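PDB 4GGO: trans-2-enoyl-CoA reductase from Treponema denticola ATCC 35405, which catalyses the NADH-dependent reduction of the carbon-carbon double bond of trans-2-enoyl-CoA, such as crotonyl-CoA, in bacterial type II fatty acid synthesis. Local coordinates for residues E211-I214 with K215-K219; E257-A260 with H261-K265; I131-A134 with K135-I139; R153-P156 with D157-I160; F122-E125 with I126-Q129. All coordinates share one frame; numbering follows the deposited sequence.

Interaction 1: residues E211-I214 with K215-K219; sequences ERWI and KQLSK
S218 N gives I214 O the shortest backbone bond here, 2.8 Å, one of four consecutive i to i+4 bonds in helix 208-219. The other three run from K215, Q216 and L217 to E211, R212 and W213. Each later side chain lies close to the carbonyl one turn back. Q216 CG, for instance, rests 3.3 Å from R212 O.

The side chains differ by face. E211 and K215 run alongside each other, pointing the same way. Their methylenes meet, E211 CG to K215 CD at 3.8 Å, but the charges do not: E211 OE2 and K215 NZ are 5.6 Å apart. The E211 carboxylate is instead in a salt bridge with R262 of helix 248-266.

R212 and Q216 cross at a slant. R212 CG lies anti to the backbone N (chi1 -165°), and the chain runs extended to NE. This brings R212 NE to 3.7 Å from Q216 NE2, with the guanidinium and amide planes 64° apart. Both atoms are donors and do not bond to each other. The two side chains share an acceptor: D124 takes R212 NH2 on one oxygen and Q216 NE2 on the other. R212 NH2 also bridges to D157.

On the buried side, L217 CD1 meets the edge of the W213 indole, 4.5 Å from CE3. W213 makes a cation-pi contact with K127 and lies close to A121, an NAD-binding residue. The chemistry implies a helix with an apolar inner face and charged flanks. Two donors on one carboxylate would be expected to keep D124 ionised.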
loop_
_atom_site.group_PDB
_atom_site.type_symbol
_atom_site.label_atom_id
_atom_site.label_comp_id
_atom_site.label_asym_id
_atom_site.label_seq_id
_atom_site.Cartn_x
_atom_site.Cartn_y
_atom_site.Cartn_z
ATOM N N GLU A 211 -1.199 3.079 -16.783
ATOM C CA GLU A 211 -0.968 2.871 -18.205
ATOM C C GLU A 211 -0.198 4.045 -18.803
ATOM O O GLU A 211 0.622 3.867 -19.703
ATOM C CB GLU A 211 -2.299 2.676 -18.935
ATOM C CG GLU A 211 -2.161 2.189 -20.369
ATOM C CD GLU A 211 -3.498 1.871 -21.007
ATOM O OE1 GLU A 211 -4.510 2.484 -20.607
ATOM O OE2 GLU A 211 -3.541 1.001 -21.902
ATOM N N ARG A 212 -0.460 5.242 -18.291
ATOM C CA ARG A 212 0.234 6.436 -18.756
ATOM C C ARG A 212 1.713 6.366 -18.392
ATOM O O ARG A 212 2.573 6.730 -19.194
ATOM C CB ARG A 212 -0.403 7.697 -18.167
ATOM C CG ARG A 212 0.006 8.985 -18.868
ATOM C CD ARG A 212 -0.627 10.200 -18.206
ATOM N NE ARG A 212 -0.316 11.441 -18.910
ATOM C CZ ARG A 212 -1.141 12.049 -19.757
ATOM N NH1 ARG A 212 -2.338 11.533 -20.006
ATOM N NH2 ARG A 212 -0.774 13.177 -20.351
ATOM N N TRP A 213 2.001 5.893 -17.182
ATOM C CA TRP A 213 3.379 5.696 -16.742
ATOM C C TRP A 213 4.105 4.711 -17.652
ATOM O O TRP A 213 5.225 4.969 -18.090
ATOM C CB TRP A 213 3.424 5.190 -15.299
ATOM C CG TRP A 213 3.461 6.274 -14.264
ATOM C CD1 TRP A 213 2.405 6.769 -13.556
ATOM C CD2 TRP A 213 4.616 6.993 -13.818
ATOM N NE1 TRP A 213 2.831 7.756 -12.698
ATOM C CE2 TRP A 213 4.185 7.911 -12.839
ATOM C CE3 TRP A 213 5.973 6.952 -14.152
ATOM C CZ2 TRP A 213 5.062 8.779 -12.192
ATOM C CZ3 TRP A 213 6.842 7.813 -13.506
ATOM C CH2 TRP A 213 6.384 8.713 -12.538
ATOM N N ILE A 214 3.454 3.587 -17.936
ATOM C CA ILE A 214 4.054 2.536 -18.752
ATOM C C ILE A 214 4.288 2.981 -20.194
ATOM O O ILE A 214 5.376 2.791 -20.738
ATOM C CB ILE A 214 3.196 1.255 -18.745
ATOM C CG1 ILE A 214 3.027 0.733 -17.316
ATOM C CG2 ILE A 214 3.817 0.189 -19.633
ATOM C CD1 ILE A 214 4.336 0.445 -16.612
ATOM N N LYS A 215 3.268 3.575 -20.807
ATOM C CA LYS A 215 3.357 4.011 -22.200
ATOM C C LYS A 215 4.442 5.066 -22.420
ATOM O O LYS A 215 5.124 5.055 -23.444
ATOM C CB LYS A 215 2.002 4.525 -22.698
ATOM C CG LYS A 215 0.943 3.441 -22.840
ATOM C CD LYS A 215 -0.400 4.023 -23.254
ATOM C CE LYS A 215 -0.362 4.562 -24.674
ATOM N NZ LYS A 215 -0.139 3.478 -25.672
ATOM N N GLN A 216 4.602 5.970 -21.458
ATOM C CA GLN A 216 5.641 6.993 -21.545
ATOM C C GLN A 216 7.034 6.388 -21.398
ATOM O O GLN A 216 7.955 6.744 -22.132
ATOM C CB GLN A 216 5.429 8.088 -20.498
ATOM C CG GLN A 216 4.281 9.038 -20.806
ATOM C CD GLN A 216 4.305 10.280 -19.935
ATOM O OE1 GLN A 216 5.314 10.584 -19.298
ATOM N NE2 GLN A 216 3.193 11.004 -19.902
ATOM N N LEU A 217 7.181 5.474 -20.443
ATOM C CA LEU A 217 8.457 4.802 -20.216
ATOM C C LEU A 217 8.834 3.922 -21.405
ATOM O O LEU A 217 10.000 3.863 -21.799
ATOM C CB LEU A 217 8.405 3.967 -18.933
ATOM C CG LEU A 217 8.353 4.745 -17.615
ATOM C CD1 LEU A 217 8.130 3.804 -16.443
ATOM C CD2 LEU A 217 9.623 5.555 -17.416
ATOM N N SER A 218 7.841 3.242 -21.969
ATOM C CA SER A 218 8.055 2.385 -23.131
ATOM C C SER A 218 8.510 3.202 -24.331
ATOM O O SER A 218 9.382 2.778 -25.091
ATOM C CB SER A 218 6.772 1.632 -23.481
ATOM O OG SER A 218 6.895 0.974 -24.729
ATOM N N LYS A 219 7.909 4.376 -24.494
ATOM C CA LYS A 219 8.234 5.267 -25.600
ATOM C C LYS A 219 9.687 5.726 -25.526
ATOM O O LYS A 219 10.347 5.902 -26.549
ATOM C CB LYS A 219 7.298 6.477 -25.596
ATOM C CG LYS A 219 7.480 7.403 -26.783
ATOM C CD LYS A 219 7.255 6.662 -28.089
ATOM C CE LYS A 219 7.633 7.520 -29.286
ATOM N NZ LYS A 219 7.466 6.783 -30.568
#

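Interaction 2: residues E257-A260 with H261-K265; sequences EATA and HRLNK
E257-A260 and H261-K265 are successive turns of helix 248-266, which links strands 227-233 and 270-276 in a beta-alpha-beta crossover of the Rossmann fold. The same helix carries K253, an NAD-binding residue, and E257 forms salt bridges with K253 and R337.

The shortest hydrogen bond runs from L263 N to T259 O, 2.8 Å. L263 CG also rests on that oxygen, at 3.2 Å. The methyls of the pair are farther apart, T259 CG2 to L263 CD1 at 4.2 Å. T259 OG1 stands beside its own backbone N (chi1 -65°), where it can bond to H255 O.

R262 folds back over the preceding turn. A bend at chi3 (70°) lays one guanidinium face over T259 CA. R262 NH2 stays 4.0 Å from T259 OG1, and its salt-bridge partner is E211.

N264 turns its amide toward A260. N264 ND2 comes to 2.7 Å from A260 O, but the angle is too poor for a hydrogen bond. That oxygen accepts weakly from N264 N. OD1 of N264 accepts from A272 N in the neighbouring strand. On the exposed side, K265 NZ sits above one face of the H261 ring and donates weakly to H261 O, 3.2 Å away.

The contact thus splits the helix chemically. L263 and A260 supply an apolar inner side, while R262 carries a charge that a carboxylate of the neighbouring helix 208-219 probably balances.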
loop_
_atom_site.group_PDB
_atom_site.type_symbol
_atom_site.label_atom_id
_atom_site.label_comp_id
_atom_site.label_asym_id
_atom_site.label_seq_id
_atom_site.Cartn_x
_atom_site.Cartn_y
_atom_site.Cartn_z
ATOM N N GLU A 257 -8.095 -3.961 -13.686
ATOM C CA GLU A 257 -7.900 -5.289 -14.257
ATOM C C GLU A 257 -7.900 -5.254 -15.783
ATOM O O GLU A 257 -7.092 -5.921 -16.429
ATOM C CB GLU A 257 -8.971 -6.253 -13.739
ATOM C CG GLU A 257 -8.884 -6.519 -12.243
ATOM C CD GLU A 257 -10.103 -7.240 -11.698
ATOM O OE1 GLU A 257 -11.085 -7.412 -12.450
ATOM O OE2 GLU A 257 -10.079 -7.635 -10.513
ATOM N N ALA A 258 -8.808 -4.468 -16.354
ATOM C CA ALA A 258 -8.875 -4.308 -17.802
ATOM C C ALA A 258 -7.628 -3.597 -18.324
ATOM O O ALA A 258 -7.202 -3.818 -19.457
ATOM C CB ALA A 258 -10.123 -3.540 -18.188
ATOM N N THR A 259 -7.050 -2.743 -17.485
ATOM C CA THR A 259 -5.839 -2.013 -17.847
ATOM C C THR A 259 -4.626 -2.939 -17.919
ATOM O O THR A 259 -3.873 -2.905 -18.892
ATOM C CB THR A 259 -5.560 -0.857 -16.865
ATOM O OG1 THR A 259 -6.610 0.114 -16.959
ATOM C CG2 THR A 259 -4.233 -0.190 -17.190
ATOM N N ALA A 260 -4.446 -3.766 -16.891
ATOM C CA ALA A 260 -3.355 -4.738 -16.859
ATOM C C ALA A 260 -3.471 -5.675 -18.047
ATOM O O ALA A 260 -2.477 -6.174 -18.573
ATOM C CB ALA A 260 -3.393 -5.534 -15.565
ATOM N N HIS A 261 -4.711 -5.904 -18.456
ATOM C CA HIS A 261 -5.020 -6.771 -19.575
ATOM C C HIS A 261 -4.611 -6.110 -20.887
ATOM O O HIS A 261 -3.973 -6.733 -21.735
ATOM C CB HIS A 261 -6.517 -7.068 -19.571
ATOM C CG HIS A 261 -6.928 -8.132 -20.538
ATOM N ND1 HIS A 261 -7.907 -7.933 -21.488
ATOM C CD2 HIS A 261 -6.506 -9.407 -20.692
ATOM C CE1 HIS A 261 -8.064 -9.040 -22.191
ATOM N NE2 HIS A 261 -7.230 -9.951 -21.727
ATOM N N ARG A 262 -4.979 -4.842 -21.045
ATOM C CA ARG A 262 -4.644 -4.089 -22.248
ATOM C C ARG A 262 -3.138 -3.850 -22.352
ATOM O O ARG A 262 -2.575 -3.850 -23.448
ATOM C CB ARG A 262 -5.408 -2.761 -22.277
ATOM C CG ARG A 262 -5.126 -1.905 -23.501
ATOM C CD ARG A 262 -6.185 -0.826 -23.701
ATOM N NE ARG A 262 -6.125 0.227 -22.690
ATOM C CZ ARG A 262 -6.936 0.307 -21.640
ATOM N NH1 ARG A 262 -7.877 -0.610 -21.452
ATOM N NH2 ARG A 262 -6.808 1.304 -20.775
ATOM N N LEU A 263 -2.493 -3.653 -21.205
ATOM C CA LEU A 263 -1.045 -3.473 -21.150
ATOM C C LEU A 263 -0.301 -4.666 -21.750
ATOM O O LEU A 263 0.663 -4.495 -22.497
ATOM C CB LEU A 263 -0.588 -3.249 -19.705
ATOM C CG LEU A 263 -0.835 -1.872 -19.087
ATOM C CD1 LEU A 263 -0.389 -1.854 -17.632
ATOM C CD2 LEU A 263 -0.118 -0.791 -19.882
ATOM N N ASN A 264 -0.757 -5.869 -21.417
ATOM C CA ASN A 264 -0.141 -7.097 -21.912
ATOM C C ASN A 264 -0.340 -7.277 -23.411
ATOM O O ASN A 264 0.508 -7.839 -24.103
ATOM C CB ASN A 264 -0.707 -8.308 -21.169
ATOM C CG ASN A 264 -0.240 -8.379 -19.733
ATOM O OD1 ASN A 264 0.958 -8.323 -19.455
ATOM N ND2 ASN A 264 -1.187 -8.489 -18.807
ATOM N N LYS A 265 -1.473 -6.790 -23.900
ATOM C CA LYS A 265 -1.845 -6.943 -25.299
ATOM C C LYS A 265 -0.984 -6.090 -26.227
ATOM O O LYS A 265 -0.563 -6.546 -27.290
ATOM C CB LYS A 265 -3.321 -6.587 -25.480
ATOM C CG LYS A 265 -4.132 -7.676 -26.148
ATOM C CD LYS A 265 -5.610 -7.530 -25.853
ATOM C CE LYS A 265 -6.075 -8.693 -25.021
ATOM N NZ LYS A 265 -5.231 -8.761 -23.797
#

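Interaction 3: residues I131-A134 with K135-I139; sequences IEEA and KKKGI
E133 and K136 form the salt bridge between the two segments. K136 NZ reaches E133 OE1 at 3.0 Å, on the syn side and 20° out of the carboxylate plane. The bend at chi2 (63°) carries the E133 carboxylate forward, to K136 and K137. The other oxygen, E133 OE2, lies 3.4 Å from K137 CG and is hydrogen-bonded to the Y113 hydroxyl.

The apolar contacts are looser. I131 and K135 run side by side, and the CG2 methyl of I131 lies 4.1 Å from K135 CG. The K135 ammonium goes on to a salt bridge with E220.

Backbone bonds finish helix 124-136. K135 N, K136 N and K137 N bond one turn back, to I131 O, E132 O and E133 O. Then A134 O accepts from I139 N at 2.9 Å, in the carbonyl plane. This 6→1 bond, with G138 at positive phi, is consistent with a Schellman motif. A134 CB and I139 CB add an apolar touch, at 4.4 Å.

Three lysines crowd the C-terminal end, where the helix dipole is negative. Their charge should suit that end, and E133 and E220 probably offset part of it.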
loop_
_atom_site.group_PDB
_atom_site.type_symbol
_atom_site.label_atom_id
_atom_site.label_comp_id
_atom_site.label_asym_id
_atom_site.label_seq_id
_atom_site.Cartn_x
_atom_site.Cartn_y
_atom_site.Cartn_z
ATOM N N ILE A 131 12.019 9.899 -16.079
ATOM C CA ILE A 131 12.640 9.593 -17.364
ATOM C C ILE A 131 14.036 10.203 -17.461
ATOM O O ILE A 131 14.981 9.548 -17.898
ATOM C CB ILE A 131 11.778 10.107 -18.533
ATOM C CG1 ILE A 131 10.445 9.357 -18.578
ATOM C CG2 ILE A 131 12.516 9.960 -19.853
ATOM C CD1 ILE A 131 9.471 9.906 -19.598
ATOM N N GLU A 132 14.155 11.457 -17.035
ATOM C CA GLU A 132 15.429 12.169 -17.063
ATOM C C GLU A 132 16.487 11.482 -16.203
ATOM O O GLU A 132 17.622 11.282 -16.640
ATOM C CB GLU A 132 15.234 13.617 -16.606
ATOM C CG GLU A 132 16.515 14.429 -16.536
ATOM C CD GLU A 132 16.256 15.899 -16.267
ATOM O OE1 GLU A 132 15.093 16.333 -16.403
ATOM O OE2 GLU A 132 17.214 16.621 -15.918
ATOM N N GLU A 133 16.110 11.119 -14.981
ATOM C CA GLU A 133 17.025 10.440 -14.070
ATOM C C GLU A 133 17.401 9.056 -14.593
ATOM O O GLU A 133 18.548 8.622 -14.462
ATOM C CB GLU A 133 16.413 10.341 -12.670
ATOM C CG GLU A 133 17.261 9.578 -11.662
ATOM C CD GLU A 133 18.600 10.242 -11.386
ATOM O OE1 GLU A 133 18.710 11.473 -11.568
ATOM O OE2 GLU A 133 19.543 9.527 -10.987
ATOM N N ALA A 134 16.432 8.372 -15.195
ATOM C CA ALA A 134 16.665 7.051 -15.768
ATOM C C ALA A 134 17.593 7.132 -16.978
ATOM O O ALA A 134 18.462 6.278 -17.162
ATOM C CB ALA A 134 15.348 6.399 -16.152
ATOM N N LYS A 135 17.400 8.159 -17.800
ATOM C CA LYS A 135 18.254 8.390 -18.963
ATOM C C LYS A 135 19.683 8.709 -18.541
ATOM O O LYS A 135 20.643 8.285 -19.184
ATOM C CB LYS A 135 17.701 9.537 -19.812
ATOM C CG LYS A 135 16.502 9.168 -20.668
ATOM C CD LYS A 135 16.906 8.281 -21.834
ATOM C CE LYS A 135 15.689 7.826 -22.623
ATOM N NZ LYS A 135 14.850 8.978 -23.058
ATOM N N LYS A 136 19.812 9.458 -17.451
ATOM C CA LYS A 136 21.106 9.929 -16.972
ATOM C C LYS A 136 21.999 8.794 -16.480
ATOM O O LYS A 136 23.215 8.822 -16.673
ATOM C CB LYS A 136 20.896 10.943 -15.845
ATOM C CG LYS A 136 22.174 11.525 -15.271
ATOM C CD LYS A 136 21.940 12.121 -13.889
ATOM C CE LYS A 136 20.710 13.020 -13.856
ATOM N NZ LYS A 136 20.520 13.694 -12.537
ATOM N N LYS A 137 21.390 7.800 -15.843
ATOM C CA LYS A 137 22.147 6.722 -15.217
ATOM C C LYS A 137 22.131 5.440 -16.043
ATOM O O LYS A 137 22.630 4.404 -15.601
ATOM C CB LYS A 137 21.613 6.449 -13.809
ATOM C CG LYS A 137 21.579 7.676 -12.909
ATOM C CD LYS A 137 22.980 8.174 -12.583
ATOM C CE LYS A 137 23.742 7.172 -11.727
ATOM N NZ LYS A 137 25.078 7.687 -11.316
ATOM N N GLY A 138 21.564 5.516 -17.244
ATOM C CA GLY A 138 21.489 4.369 -18.130
ATOM C C GLY A 138 20.647 3.246 -17.555
ATOM O O GLY A 138 20.974 2.067 -17.706
ATOM N N ILE A 139 19.554 3.615 -16.896
ATOM C CA ILE A 139 18.684 2.644 -16.244
ATOM C C ILE A 139 17.505 2.233 -17.121
ATOM O O ILE A 139 16.792 3.081 -17.659
ATOM C CB ILE A 139 18.151 3.184 -14.897
ATOM C CG1 ILE A 139 19.268 3.218 -13.854
ATOM C CG2 ILE A 139 16.994 2.336 -14.388
ATOM C CD1 ILE A 139 18.832 3.765 -12.513
#

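Interaction 4: residues R153-P156 with D157-I160; sequences RTDP and DTGI
The carboxylates of D155 and D157 are turned 48° against each other, and the side chains cross at a slant. D155 OD1 uses its anti lone pair, the one away from OD2, to accept D157 N at 2.9 Å. That bond closes an Asx turn. D155 CG points opposite its own backbone N (chi1 -166°), and this carries the carboxylate to D157 N. The two acids come close, D155 OD1 to D157 OD2 at 4.3 Å. Each has a cation that probably eases this: K203 at D155 OD2 and R212 at D157 OD1. The P156 ring packs against R212.

The segments form the tip of a beta-hairpin between strands 152-154 and 161-163. D155 N bonds to I160 O at 2.9 Å, closing the four-residue loop P156-G159. Inside it, D155 O accepts G159 N at 2.7 Å and, weakly, T158 N. G159 has positive phi, and this lets the chain turn back toward strand 161-163.

T158 OG1 sits between its backbone N and carbonyl carbon (chi1 63°). It lies 3.2 Å from D155 CB and accepts a weak bond from I160 N. Across the hairpin, CA of T154 makes a C-H...O contact with I160 O at 3.5 Å, and its CG2 touches G159 O. R153 pairs by backbone with H162 and sends its guanidinium to E208 and to K203 O.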
loop_
_atom_site.group_PDB
_atom_site.type_symbol
_atom_site.label_atom_id
_atom_site.label_comp_id
_atom_site.label_asym_id
_atom_site.label_seq_id
_atom_site.Cartn_x
_atom_site.Cartn_y
_atom_site.Cartn_z
ATOM N N ARG A 153 -7.184 13.106 -7.874
ATOM C CA ARG A 153 -6.286 13.093 -9.025
ATOM C C ARG A 153 -6.587 14.238 -9.987
ATOM O O ARG A 153 -7.730 14.433 -10.400
ATOM C CB ARG A 153 -6.366 11.763 -9.777
ATOM C CG ARG A 153 -5.624 11.778 -11.111
ATOM C CD ARG A 153 -5.673 10.431 -11.813
ATOM N NE ARG A 153 -4.952 10.453 -13.084
ATOM C CZ ARG A 153 -5.482 10.107 -14.253
ATOM N NH1 ARG A 153 -6.743 9.702 -14.321
ATOM N NH2 ARG A 153 -4.749 10.160 -15.356
ATOM N N THR A 154 -5.550 14.991 -10.340
ATOM C CA THR A 154 -5.679 16.042 -11.338
ATOM C C THR A 154 -5.345 15.486 -12.716
ATOM O O THR A 154 -4.210 15.078 -12.970
ATOM C CB THR A 154 -4.752 17.234 -11.034
ATOM O OG1 THR A 154 -5.038 17.743 -9.725
ATOM C CG2 THR A 154 -4.952 18.340 -12.058
ATOM N N ASP A 155 -6.341 15.460 -13.596
ATOM C CA ASP A 155 -6.161 14.964 -14.956
ATOM C C ASP A 155 -5.085 15.774 -15.672
ATOM O O ASP A 155 -5.211 16.989 -15.821
ATOM C CB ASP A 155 -7.484 15.031 -15.723
ATOM C CG ASP A 155 -7.462 14.222 -17.012
ATOM O OD1 ASP A 155 -6.474 14.310 -17.771
ATOM O OD2 ASP A 155 -8.443 13.494 -17.266
ATOM N N PRO A 156 -4.020 15.096 -16.119
ATOM C CA PRO A 156 -2.871 15.749 -16.757
ATOM C C PRO A 156 -3.199 16.336 -18.127
ATOM O O PRO A 156 -2.433 17.153 -18.633
ATOM C CB PRO A 156 -1.865 14.606 -16.907
ATOM C CG PRO A 156 -2.706 13.379 -16.977
ATOM C CD PRO A 156 -3.853 13.634 -16.050
ATOM N N ASP A 157 -4.318 15.926 -18.717
ATOM C CA ASP A 157 -4.686 16.396 -20.049
ATOM C C ASP A 157 -5.695 17.542 -20.015
ATOM O O ASP A 157 -5.798 18.310 -20.969
ATOM C CB ASP A 157 -5.235 15.244 -20.897
ATOM C CG ASP A 157 -4.181 14.204 -21.219
ATOM O OD1 ASP A 157 -2.982 14.555 -21.244
ATOM O OD2 ASP A 157 -4.551 13.033 -21.453
ATOM N N THR A 158 -6.434 17.654 -18.917
ATOM C CA THR A 158 -7.495 18.652 -18.822
ATOM C C THR A 158 -7.293 19.620 -17.658
ATOM O O THR A 158 -7.740 20.765 -17.711
ATOM C CB THR A 158 -8.880 17.988 -18.697
ATOM O OG1 THR A 158 -8.947 17.238 -17.478
ATOM C CG2 THR A 158 -9.133 17.055 -19.873
ATOM N N GLY A 159 -6.620 19.158 -16.610
ATOM C CA GLY A 159 -6.367 19.985 -15.443
ATOM C C GLY A 159 -7.467 19.878 -14.404
ATOM O O GLY A 159 -7.369 20.449 -13.318
ATOM N N ILE A 160 -8.515 19.131 -14.738
ATOM C CA ILE A 160 -9.652 18.932 -13.843
ATOM C C ILE A 160 -9.288 18.002 -12.688
ATOM O O ILE A 160 -8.715 16.933 -12.902
ATOM C CB ILE A 160 -10.858 18.332 -14.599
ATOM C CG1 ILE A 160 -11.122 19.106 -15.895
ATOM C CG2 ILE A 160 -12.090 18.325 -13.715
ATOM C CD1 ILE A 160 -12.072 18.404 -16.855
#

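Interaction 5: residues F122-E125 with I126-Q129; sequences FSDE and IKAQ
S123 OG caps the first turn of helix 124-136 by accepting from I126 N, a weak bond of 3.3 Å. The same oxygen lies 3.4 Å from I126 CG1. S123 O takes K127 N, also weakly. The next two bonds are firmer: A128 N to D124 O at 2.9 Å, and Q129 N to E125 O at 3.0 Å.

D124 and K127 cross with their charged ends apart. D124 OD1 lies 4.0 Å from K127 CD and 4.8 Å from K127 NZ. The D124 carboxylate is taken instead by R212 and Q216 of helix 208-219. K127 runs extended and turns only at chi4 (61°), passing back beside the start of the helix. Its NZ ends 3.8 Å from both S123 O and F122 O. The bonds that hold it go to D209 and to A121 O.

A second shell fixes the cap. S123 OG is held between the backbone N and carbonyl carbon (chi1 73°) and also bonds to D120 O. The carboxylate of D120 accepts from F122 N. D120 and A121 bind NAD, and F122 packs beside D120 and L148, so the cap borders the cofactor site.

The helix follows strand 114-118, an outermost strand of the parallel sheet, and leads to strand 141-146 nearer its middle. I126 and Q129 touch I117 of strand 114-118. K127 and F122 face helix 208-219, and D124 meets P156 of the adjacent hairpin.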
loop_
_atom_site.group_PDB
_atom_site.type_symbol
_atom_site.label_atom_id
_atom_site.label_comp_id
_atom_site.label_asym_id
_atom_site.label_seq_id
_atom_site.Cartn_x
_atom_site.Cartn_y
_atom_site.Cartn_z
ATOM N N PHE A 122 0.833 11.846 -10.631
ATOM C CA PHE A 122 -0.186 11.920 -11.670
ATOM C C PHE A 122 0.200 12.947 -12.731
ATOM O O PHE A 122 -0.419 13.019 -13.792
ATOM C CB PHE A 122 -1.539 12.291 -11.059
ATOM C CG PHE A 122 -2.125 11.218 -10.184
ATOM C CD1 PHE A 122 -2.014 9.884 -10.533
ATOM C CD2 PHE A 122 -2.785 11.544 -9.011
ATOM C CE1 PHE A 122 -2.552 8.894 -9.735
ATOM C CE2 PHE A 122 -3.326 10.557 -8.206
ATOM C CZ PHE A 122 -3.208 9.230 -8.569
ATOM N N SER A 123 1.231 13.735 -12.438
ATOM C CA SER A 123 1.651 14.815 -13.327
ATOM C C SER A 123 2.704 14.359 -14.330
ATOM O O SER A 123 3.494 13.459 -14.049
ATOM C CB SER A 123 2.184 15.999 -12.521
ATOM O OG SER A 123 3.451 15.719 -11.960
ATOM N N ASP A 124 2.702 14.980 -15.506
ATOM C CA ASP A 124 3.692 14.672 -16.534
ATOM C C ASP A 124 5.070 15.214 -16.162
ATOM O O ASP A 124 6.087 14.732 -16.662
ATOM C CB ASP A 124 3.260 15.229 -17.893
ATOM C CG ASP A 124 2.125 14.436 -18.515
ATOM O OD1 ASP A 124 2.024 13.220 -18.244
ATOM O OD2 ASP A 124 1.335 15.028 -19.280
ATOM N N GLU A 125 5.099 16.215 -15.286
ATOM C CA GLU A 125 6.357 16.799 -14.833
ATOM C C GLU A 125 7.160 15.779 -14.038
ATOM O O GLU A 125 8.360 15.613 -14.254
ATOM C CB GLU A 125 6.108 18.039 -13.971
ATOM C CG GLU A 125 5.095 19.016 -14.542
ATOM C CD GLU A 125 3.689 18.757 -14.035
ATOM O OE1 GLU A 125 2.882 18.172 -14.788
ATOM O OE2 GLU A 125 3.391 19.143 -12.885
ATOM N N ILE A 126 6.488 15.100 -13.112
ATOM C CA ILE A 126 7.130 14.082 -12.288
ATOM C C ILE A 126 7.585 12.897 -13.136
ATOM O O ILE A 126 8.670 12.353 -12.923
ATOM C CB ILE A 126 6.202 13.619 -11.145
ATOM C CG1 ILE A 126 6.071 14.730 -10.102
ATOM C CG2 ILE A 126 6.728 12.350 -10.495
ATOM C CD1 ILE A 126 7.400 15.257 -9.605
ATOM N N LYS A 127 6.761 12.513 -14.106
ATOM C CA LYS A 127 7.140 11.468 -15.051
ATOM C C LYS A 127 8.386 11.876 -15.832
ATOM O O LYS A 127 9.256 11.047 -16.107
ATOM C CB LYS A 127 5.989 11.161 -16.012
ATOM C CG LYS A 127 4.819 10.423 -15.372
ATOM C CD LYS A 127 3.722 10.145 -16.390
ATOM C CE LYS A 127 2.575 9.354 -15.776
ATOM N NZ LYS A 127 1.917 10.084 -14.655
ATOM N N ALA A 128 8.470 13.157 -16.179
ATOM C CA ALA A 128 9.618 13.681 -16.910
ATOM C C ALA A 128 10.889 13.606 -16.069
ATOM O O ALA A 128 11.963 13.295 -16.583
ATOM C CB ALA A 128 9.356 15.115 -17.357
ATOM N N GLN A 129 10.759 13.889 -14.777
ATOM C CA GLN A 129 11.897 13.832 -13.865
ATOM C C GLN A 129 12.401 12.399 -13.713
ATOM O O GLN A 129 13.603 12.167 -13.566
ATOM C CB GLN A 129 11.529 14.417 -12.500
ATOM C CG GLN A 129 11.108 15.879 -12.545
ATOM C CD GLN A 129 10.840 16.455 -11.169
ATOM O OE1 GLN A 129 11.427 16.025 -10.177
ATOM N NE2 GLN A 129 9.944 17.433 -11.101
#

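Interactions 3 and 5 are the two ends of helix 124-136: a glycine-assisted stop among lysines, and a serine cap beside the NAD site. Interaction 1 holds the middle position. It touches all the others, meeting interaction 2 through both a salt bridge and leucine packing, and interaction 4 mainly through R212. Interactions 2 and 3 are far apart, with centres about 26 Å from each other. Interactions 1, 2 and 5 have apolar sides buried in the Rossmann fold and polar sides outward. Interactions 3 and 4 are more exposed. The helical contacts rest on repeating backbone bonds, whereas the hairpin tip of interaction 4 is held by bonds to D155, with G159 at positive phi.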